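Local coordinates for membrane protein (Acinetobacter baumannii AB307-0294, PDB 5DL5) that forms an outer-membrane beta-barrel of the OprD family that probably lets small solutes, including some antibiotics, cross the outer membrane, at residues N320-K332 with Y408-R420. Numbering follows the deposited sequence.
Sequences NSYMSDFIGNHEK and YQGAYIGDTNEWR. With C8E ((hydroxyethyloxy)tri(ethyloxy)octane), chain B.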
# COMPACT_ATOMS: atom_id res chain seq x y z
N ASN A 320 -2.07 -3.27 -11.88
CA ASN A 320 -1.45 -4.60 -12.16
C ASN A 320 -0.47 -4.87 -11.05
O ASN A 320 0.79 -4.82 -11.20
CB ASN A 320 -0.77 -4.70 -13.48
CG ASN A 320 -1.73 -4.56 -14.66
OD1 ASN A 320 -2.94 -4.44 -14.49
ND2 ASN A 320 -1.18 -4.52 -15.86
N SER A 321 -1.06 -5.28 -9.93
CA SER A 321 -0.39 -5.31 -8.65
C SER A 321 -1.10 -6.31 -7.75
O SER A 321 -2.19 -6.02 -7.27
CB SER A 321 -0.45 -3.95 -7.93
OG SER A 321 0.43 -4.02 -6.77
N TYR A 322 -0.50 -7.47 -7.58
CA TYR A 322 -1.04 -8.56 -6.73
C TYR A 322 0.13 -9.10 -5.95
O TYR A 322 0.65 -8.38 -5.15
CB TYR A 322 -1.77 -9.67 -7.57
CG TYR A 322 -3.05 -9.15 -8.27
CD1 TYR A 322 -4.25 -9.01 -7.53
CD2 TYR A 322 -3.03 -8.72 -9.60
CE1 TYR A 322 -5.39 -8.46 -8.11
CE2 TYR A 322 -4.16 -8.17 -10.20
CZ TYR A 322 -5.36 -8.13 -9.47
OH TYR A 322 -6.49 -7.66 -10.08
N MET A 323 0.65 -10.30 -6.19
CA MET A 323 1.87 -10.69 -5.49
C MET A 323 3.01 -9.95 -6.20
O MET A 323 3.78 -9.27 -5.57
CB MET A 323 2.11 -12.17 -5.46
CG MET A 323 3.48 -12.42 -4.80
SD MET A 323 3.89 -14.14 -4.84
CE MET A 323 4.24 -14.43 -6.55
N SER A 324 3.12 -10.05 -7.54
CA SER A 324 4.05 -9.20 -8.27
C SER A 324 3.42 -7.88 -8.58
O SER A 324 2.21 -7.78 -8.78
CB SER A 324 4.47 -9.86 -9.62
OG SER A 324 5.17 -8.95 -10.41
N ASP A 325 4.24 -6.84 -8.63
CA ASP A 325 3.74 -5.51 -8.97
C ASP A 325 4.01 -5.10 -10.39
O ASP A 325 3.66 -3.94 -10.77
CB ASP A 325 4.35 -4.51 -8.07
CG ASP A 325 3.81 -4.63 -6.63
OD1 ASP A 325 2.60 -4.73 -6.41
OD2 ASP A 325 4.64 -4.52 -5.75
N PHE A 326 4.64 -5.94 -11.20
CA PHE A 326 4.76 -5.60 -12.69
C PHE A 326 5.47 -4.26 -12.89
O PHE A 326 5.09 -3.39 -13.62
CB PHE A 326 3.42 -5.74 -13.45
CG PHE A 326 2.89 -7.20 -13.39
CD1 PHE A 326 2.19 -7.65 -12.28
CD2 PHE A 326 3.19 -8.12 -14.39
CE1 PHE A 326 1.81 -9.03 -12.16
CE2 PHE A 326 2.78 -9.48 -14.34
CZ PHE A 326 2.15 -9.94 -13.17
N ILE A 327 6.63 -4.21 -12.23
CA ILE A 327 7.42 -2.96 -12.00
C ILE A 327 8.82 -3.12 -12.46
O ILE A 327 9.63 -2.28 -12.19
CB ILE A 327 7.49 -2.58 -10.47
CG1 ILE A 327 8.02 -3.78 -9.64
CG2 ILE A 327 6.21 -1.90 -10.06
CD1 ILE A 327 8.27 -3.46 -8.15
N GLY A 328 9.13 -4.12 -13.23
CA GLY A 328 10.44 -4.28 -13.82
C GLY A 328 10.79 -3.18 -14.84
O GLY A 328 9.93 -2.47 -15.40
N ASN A 329 12.07 -3.08 -15.02
CA ASN A 329 12.70 -2.13 -15.89
C ASN A 329 12.17 -2.36 -17.36
O ASN A 329 12.30 -3.44 -17.85
CB ASN A 329 14.18 -2.23 -15.76
CG ASN A 329 14.96 -1.20 -16.61
OD1 ASN A 329 14.61 -0.88 -17.75
ND2 ASN A 329 16.12 -0.87 -16.14
N HIS A 330 11.51 -1.33 -17.94
CA HIS A 330 10.85 -1.39 -19.31
C HIS A 330 9.68 -2.33 -19.37
O HIS A 330 9.23 -2.61 -20.43
CB HIS A 330 11.88 -1.77 -20.40
CG HIS A 330 12.64 -0.59 -20.92
ND1 HIS A 330 13.43 0.23 -20.11
CD2 HIS A 330 12.66 -0.03 -22.17
CE1 HIS A 330 13.94 1.22 -20.83
NE2 HIS A 330 13.48 1.09 -22.08
N GLU A 331 9.19 -2.86 -18.20
CA GLU A 331 8.18 -3.89 -18.25
C GLU A 331 6.85 -3.33 -18.74
O GLU A 331 6.33 -2.32 -18.23
CB GLU A 331 7.99 -4.54 -16.87
CG GLU A 331 7.03 -5.71 -16.90
CD GLU A 331 6.88 -6.47 -15.62
OE1 GLU A 331 7.47 -6.05 -14.63
OE2 GLU A 331 6.11 -7.47 -15.65
N LYS A 332 6.27 -4.03 -19.69
CA LYS A 332 4.87 -3.82 -20.03
C LYS A 332 3.97 -4.90 -19.42
O LYS A 332 4.42 -6.00 -19.33
CB LYS A 332 4.71 -3.86 -21.57
CG LYS A 332 5.53 -2.83 -22.32
CD LYS A 332 5.31 -3.09 -23.81
CE LYS A 332 5.43 -1.89 -24.71
NZ LYS A 332 6.86 -1.76 -24.98
N TYR A 408 14.42 -13.82 -14.34
CA TYR A 408 13.64 -13.07 -13.36
C TYR A 408 13.14 -13.97 -12.26
O TYR A 408 11.95 -14.01 -11.92
CB TYR A 408 12.47 -12.37 -14.03
CG TYR A 408 11.92 -11.09 -13.46
CD1 TYR A 408 12.74 -9.94 -13.26
CD2 TYR A 408 10.56 -10.96 -13.18
CE1 TYR A 408 12.23 -8.66 -12.80
CE2 TYR A 408 10.07 -9.75 -12.67
CZ TYR A 408 10.92 -8.58 -12.54
OH TYR A 408 10.25 -7.48 -12.05
N GLN A 409 14.09 -14.59 -11.61
CA GLN A 409 13.87 -15.49 -10.50
C GLN A 409 14.40 -14.71 -9.27
O GLN A 409 13.68 -13.88 -8.75
CB GLN A 409 14.55 -16.86 -10.72
CG GLN A 409 13.92 -17.72 -11.84
CD GLN A 409 12.44 -18.02 -11.65
OE1 GLN A 409 12.00 -18.58 -10.60
NE2 GLN A 409 11.65 -17.74 -12.73
N GLY A 410 15.66 -14.90 -8.91
CA GLY A 410 16.25 -14.25 -7.75
C GLY A 410 16.35 -12.73 -7.96
O GLY A 410 16.27 -12.00 -6.99
N ALA A 411 16.44 -12.25 -9.20
CA ALA A 411 16.24 -10.83 -9.45
C ALA A 411 14.95 -10.25 -8.95
O ALA A 411 14.91 -9.04 -8.86
CB ALA A 411 16.45 -10.43 -10.90
N TYR A 412 13.89 -11.03 -8.63
CA TYR A 412 12.63 -10.42 -8.19
C TYR A 412 11.92 -11.31 -7.18
O TYR A 412 12.28 -11.26 -6.04
CB TYR A 412 11.72 -10.01 -9.36
CG TYR A 412 10.49 -9.20 -8.96
CD1 TYR A 412 10.60 -7.97 -8.29
CD2 TYR A 412 9.25 -9.66 -9.21
CE1 TYR A 412 9.50 -7.26 -7.93
CE2 TYR A 412 8.14 -8.97 -8.84
CZ TYR A 412 8.25 -7.78 -8.19
OH TYR A 412 7.12 -7.14 -7.95
N ILE A 413 11.01 -12.17 -7.55
CA ILE A 413 10.36 -13.10 -6.62
C ILE A 413 10.68 -14.51 -6.98
O ILE A 413 11.10 -15.27 -6.17
CB ILE A 413 8.81 -12.89 -6.63
CG1 ILE A 413 8.47 -11.47 -6.03
CG2 ILE A 413 8.13 -13.95 -5.79
CD1 ILE A 413 7.04 -10.98 -6.32
N GLY A 414 10.50 -14.91 -8.22
CA GLY A 414 10.83 -16.32 -8.50
C GLY A 414 9.51 -17.12 -8.60
O GLY A 414 8.49 -16.67 -8.06
N ASP A 415 9.53 -18.30 -9.27
CA ASP A 415 8.30 -19.06 -9.39
C ASP A 415 7.74 -19.38 -7.99
O ASP A 415 8.51 -19.85 -7.13
CB ASP A 415 8.53 -20.37 -10.10
CG ASP A 415 8.88 -20.20 -11.56
OD1 ASP A 415 8.91 -19.11 -12.10
OD2 ASP A 415 9.04 -21.21 -12.18
N THR A 416 6.42 -19.24 -7.81
CA THR A 416 5.76 -19.28 -6.51
C THR A 416 4.30 -19.59 -6.60
O THR A 416 3.61 -19.11 -7.49
CB THR A 416 5.82 -17.85 -5.85
OG1 THR A 416 7.18 -17.49 -5.61
CG2 THR A 416 5.04 -17.77 -4.56
N ASN A 417 3.85 -20.34 -5.61
CA ASN A 417 2.49 -20.56 -5.26
C ASN A 417 2.38 -19.89 -3.88
O ASN A 417 2.94 -20.39 -2.90
CB ASN A 417 2.22 -22.09 -5.18
CG ASN A 417 2.59 -22.82 -6.54
OD1 ASN A 417 2.72 -22.20 -7.62
ND2 ASN A 417 2.77 -24.14 -6.48
N GLU A 418 1.53 -18.92 -3.79
CA GLU A 418 1.37 -18.09 -2.60
C GLU A 418 -0.03 -18.31 -2.09
O GLU A 418 -0.96 -18.29 -2.87
CB GLU A 418 1.49 -16.60 -2.87
CG GLU A 418 1.27 -15.75 -1.58
CD GLU A 418 1.47 -14.22 -1.72
OE1 GLU A 418 0.68 -13.58 -2.34
OE2 GLU A 418 2.41 -13.64 -1.13
N TRP A 419 -0.17 -18.48 -0.80
CA TRP A 419 -1.52 -18.34 -0.17
C TRP A 419 -1.48 -17.27 0.91
O TRP A 419 -0.49 -17.27 1.69
CB TRP A 419 -1.91 -19.60 0.54
CG TRP A 419 -2.33 -20.67 -0.38
CD1 TRP A 419 -1.54 -21.64 -0.89
CD2 TRP A 419 -3.67 -20.96 -0.83
NE1 TRP A 419 -2.26 -22.45 -1.67
CE2 TRP A 419 -3.58 -22.08 -1.66
CE3 TRP A 419 -4.93 -20.37 -0.61
CZ2 TRP A 419 -4.70 -22.67 -2.28
CZ3 TRP A 419 -6.05 -20.90 -1.27
CH2 TRP A 419 -5.92 -22.05 -2.10
N ARG A 420 -2.58 -16.53 1.04
CA ARG A 420 -2.77 -15.56 2.15
C ARG A 420 -4.14 -15.70 2.68
O ARG A 420 -5.12 -15.76 1.93
CB ARG A 420 -2.62 -14.09 1.83
CG ARG A 420 -1.42 -13.72 1.04
CD ARG A 420 -1.33 -12.19 0.88
NE ARG A 420 -0.25 -11.96 -0.03
CZ ARG A 420 0.06 -10.76 -0.59
NH1 ARG A 420 -0.55 -9.61 -0.24
NH2 ARG A 420 1.00 -10.74 -1.50
C6 C8E B . 13.32 -9.51 5.27
C7 C8E B . 12.21 -10.57 5.09
C8 C8E B . 12.40 -11.58 3.93
O9 C8E B . 11.16 -12.00 3.26
C10 C8E B . 11.28 -11.66 1.88
C11 C8E B . 10.85 -10.20 1.66
O12 C8E B . 10.50 -9.96 0.31
C13 C8E B . 9.37 -10.68 -0.21
C14 C8E B . 8.12 -9.86 -0.09
O15 C8E B . 7.36 -9.76 -1.30
C16 C8E B . 8.01 -9.27 -2.49
C17 C8E B . 6.90 -8.53 -3.24
O18 C8E B . 5.65 -9.17 -2.85
C19 C8E B . 4.53 -8.28 -2.71
C20 C8E B . 3.29 -9.11 -2.45
O21 C8E B . 2.00 -8.44 -2.55
O HOH W 1 7.81 -7.20 -11.63
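With CG anti to the backbone N (chi1 -172°), Tyr412 swings its ring out toward the loop and brings its hydroxyl to the backbone of Asp325. The bond it takes there is nearly straight, Asp325 N to Tyr412 OH at 3.0 Å, with the donor near the ring plane. At the same edge lies Ser324, whose OG sits 3.4 Å from Tyr412 CE2. That oxygen also accepts from Phe326 N in an ST turn and is hydrogen-bonded to Glu374, so the turn on one hand and strand 371-384 on the other fix the hydroxyl. Ile327 crosses the Tyr412 side chain at about a right angle, Ile327 CD1 lying 4.0 Å from Tyr412 CE1, while Ile413 CG1 lies over one ring face and Tyr408 OH over the opposite one. A water joins the segments beside this ring, accepting from Ile327 N and hydrogen-bonded to Tyr408 OH.

At the other end, Met323 extends from its backbone and then bends at chi3 (71°), which rests its tip on Thr416, Met323 SD 3.8 Å from Thr416 CG2, and brings Met323 CE to 4.0 Å from Ile413 CG2. Its CB and CG pass the Glu418 carboxylate, which is held by Arg420 and, through OE2, by a salt bridge to Arg41. Arg420 reaches the loop through the detergent: Arg420 NH2 donates to C8E O21 (2.7 Å, 169°), and C8E O21 in turn donates to Tyr322 O at 2.9 Å. The bound tetraethylene glycol head thus links Arg420, and also Arg41, to the loop carbonyl of Tyr322. Here the loop between strands 289-300 and 332-341 folds in against strand 416-428 and the loop before it, consistent with the inward-folded loops and arginine-lined wall that narrow the channel in OprD-family porins.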